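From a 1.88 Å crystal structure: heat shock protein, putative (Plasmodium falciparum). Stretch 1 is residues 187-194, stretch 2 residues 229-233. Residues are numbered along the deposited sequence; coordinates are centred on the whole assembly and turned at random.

Stretch 1 187-194: KTDLDSYI
Stretch 2, residues 229-233: YDVLF

The one hydrogen bond joining these stretches is unusually short: Tyr-193 OH donates to the backbone carbonyl Asp-230 O at 2.5 Å. A phenol can thus satisfy the carbonyl of Asp-230 while the rest of its ring serves apolar packing. The carbonyl lies near the ring plane, at its edge, as does Val-231 N, 4.0 Å from Tyr-193 CE1.

The backbones run nearly antiparallel, with 158° between the N-to-C directions of helix 190-194 and strand 231-233 and a closest axial approach of 10.7 Å. Side chains therefore bridge the gap. The register pairs Thr-188 CA with Leu-232 CA at 8.4 Å and Tyr-193 CA with Asp-230 CA at 7.6 Å. Residues 190-194 have phi from -54° to -70° and psi from -33° to -52°; Leu-232 is extended at -79/153.

Asp-189 (-90/172, chi1 p at 61°) is the N-cap and directs CA-to-CB away from stretch 2: its OD1 accepts from Ser-192 N at 3.0 Å, the capping bond, and also from Ser-192 OG at 2.6 Å. The first turn adds a backbone bond from Tyr-193 N to Asp-189 O, 3.2 Å.

Tyr-193, chi1 t (-178°) and chi2 111°, directs its CA-to-CB bond toward stretch 2. Its CE1 lies 3.7 Å from Asp-230 CB. Asp-230 (-77/155, chi1 t at -162°) likewise directs its CA-to-CB bond toward stretch 1, while its OD1 accepts from Val-231 N at 2.8 Å.

Leu-232, chi1 m (-49°) and chi2 t (163°), leaves sideways, but its end comes nearer. Its CD2 meets Tyr-193 CD1 at 3.6 Å, obliquely to the ring, and Thr-188 CG2 at 3.7 Å; its CD1 meets Leu-190 CD2 at 3.7 Å. Thr-188 is t, Leu-190 m,t. These apolar contacts contribute to 267 Å² of buried surface.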

# COMPACT_ATOMS: atom_id res chain seq x y z
N LYS B 187 3.38 -21.70 9.34
CA LYS B 187 2.29 -20.76 9.67
C LYS B 187 1.58 -20.30 8.41
O LYS B 187 2.12 -20.38 7.30
CB LYS B 187 2.81 -19.54 10.44
CG LYS B 187 3.54 -19.85 11.73
CD LYS B 187 4.11 -18.61 12.37
CE LYS B 187 4.80 -18.93 13.71
NZ LYS B 187 4.84 -17.77 14.68
N THR B 188 0.37 -19.81 8.59
CA THR B 188 -0.38 -19.23 7.48
C THR B 188 -0.63 -17.74 7.76
O THR B 188 -0.82 -17.35 8.94
CB THR B 188 -1.74 -19.91 7.27
OG1 THR B 188 -2.43 -19.29 6.17
CG2 THR B 188 -2.60 -19.81 8.54
N ASP B 189 -0.70 -16.95 6.68
CA ASP B 189 -1.08 -15.58 6.87
C ASP B 189 -2.62 -15.49 6.76
O ASP B 189 -3.30 -16.50 6.48
CB ASP B 189 -0.30 -14.62 5.92
CG ASP B 189 -0.56 -14.91 4.43
OD1 ASP B 189 -1.45 -15.72 4.11
OD2 ASP B 189 0.12 -14.32 3.55
N LEU B 190 -3.18 -14.34 7.06
CA LEU B 190 -4.63 -14.22 7.06
C LEU B 190 -5.23 -14.34 5.63
O LEU B 190 -6.28 -14.99 5.43
CB LEU B 190 -5.09 -12.96 7.78
CG LEU B 190 -4.68 -12.80 9.29
CD1 LEU B 190 -5.20 -11.44 9.90
CD2 LEU B 190 -5.16 -14.00 10.14
N ASP B 191 -4.59 -13.74 4.65
CA ASP B 191 -5.17 -13.74 3.29
C ASP B 191 -5.22 -15.17 2.73
O ASP B 191 -6.15 -15.51 1.99
CB ASP B 191 -4.37 -12.83 2.37
CG ASP B 191 -4.47 -11.35 2.75
OD1 ASP B 191 -3.53 -10.63 2.41
OD2 ASP B 191 -5.48 -10.86 3.35
N SER B 192 -4.24 -15.99 3.09
CA SER B 192 -4.22 -17.36 2.66
C SER B 192 -5.32 -18.15 3.36
O SER B 192 -5.95 -18.99 2.72
CB SER B 192 -2.87 -18.03 2.90
OG SER B 192 -1.84 -17.40 2.15
N TYR B 193 -5.55 -17.86 4.64
CA TYR B 193 -6.70 -18.41 5.34
C TYR B 193 -7.98 -18.05 4.60
O TYR B 193 -8.82 -18.92 4.37
CB TYR B 193 -6.77 -17.97 6.80
CG TYR B 193 -7.93 -18.54 7.62
CD1 TYR B 193 -7.71 -19.47 8.64
CD2 TYR B 193 -9.24 -18.13 7.40
CE1 TYR B 193 -8.76 -19.95 9.42
CE2 TYR B 193 -10.30 -18.65 8.13
CZ TYR B 193 -10.05 -19.55 9.13
OH TYR B 193 -11.15 -20.02 9.86
N ILE B 194 -8.16 -16.76 4.31
CA ILE B 194 -9.35 -16.28 3.61
C ILE B 194 -9.56 -17.04 2.28
O ILE B 194 -10.67 -17.48 2.00
CB ILE B 194 -9.30 -14.76 3.34
CG1 ILE B 194 -9.51 -13.99 4.66
CG2 ILE B 194 -10.36 -14.36 2.28
CD1 ILE B 194 -9.22 -12.50 4.61
N TYR B 229 -13.64 -26.55 8.80
CA TYR B 229 -13.15 -25.16 8.76
C TYR B 229 -11.72 -25.14 9.33
O TYR B 229 -11.42 -25.92 10.26
CB TYR B 229 -14.07 -24.22 9.53
CG TYR B 229 -15.42 -23.94 8.89
CD1 TYR B 229 -15.74 -24.43 7.61
CD2 TYR B 229 -16.38 -23.19 9.58
CE1 TYR B 229 -16.99 -24.18 7.03
CE2 TYR B 229 -17.65 -22.91 9.00
CZ TYR B 229 -17.93 -23.41 7.73
OH TYR B 229 -19.16 -23.15 7.15
N ASP B 230 -10.84 -24.29 8.79
CA ASP B 230 -9.57 -24.08 9.49
C ASP B 230 -9.77 -23.16 10.67
O ASP B 230 -10.70 -22.34 10.69
CB ASP B 230 -8.46 -23.56 8.54
CG ASP B 230 -7.03 -23.77 9.12
OD1 ASP B 230 -6.88 -24.51 10.10
OD2 ASP B 230 -6.06 -23.20 8.55
N VAL B 231 -8.89 -23.29 11.66
CA VAL B 231 -8.87 -22.46 12.84
C VAL B 231 -7.41 -22.12 13.15
O VAL B 231 -6.55 -22.99 13.24
CB VAL B 231 -9.44 -23.19 14.07
CG1 VAL B 231 -9.33 -22.34 15.34
CG2 VAL B 231 -10.90 -23.50 13.85
N LEU B 232 -7.16 -20.83 13.35
CA LEU B 232 -5.81 -20.38 13.73
C LEU B 232 -5.56 -20.61 15.21
O LEU B 232 -6.50 -20.57 16.00
CB LEU B 232 -5.67 -18.88 13.50
CG LEU B 232 -6.14 -18.41 12.14
CD1 LEU B 232 -6.36 -16.87 12.22
CD2 LEU B 232 -5.11 -18.90 11.13
N PHE B 233 -4.30 -20.78 15.57
CA PHE B 233 -3.93 -20.93 16.98
C PHE B 233 -3.34 -19.65 17.59
O PHE B 233 -2.39 -19.07 17.05
CB PHE B 233 -2.92 -22.07 17.12
CG PHE B 233 -3.41 -23.42 16.61
CD1 PHE B 233 -2.50 -24.33 16.09
CD2 PHE B 233 -4.76 -23.77 16.65
CE1 PHE B 233 -2.93 -25.59 15.62
CE2 PHE B 233 -5.21 -25.02 16.17
CZ PHE B 233 -4.31 -25.92 15.66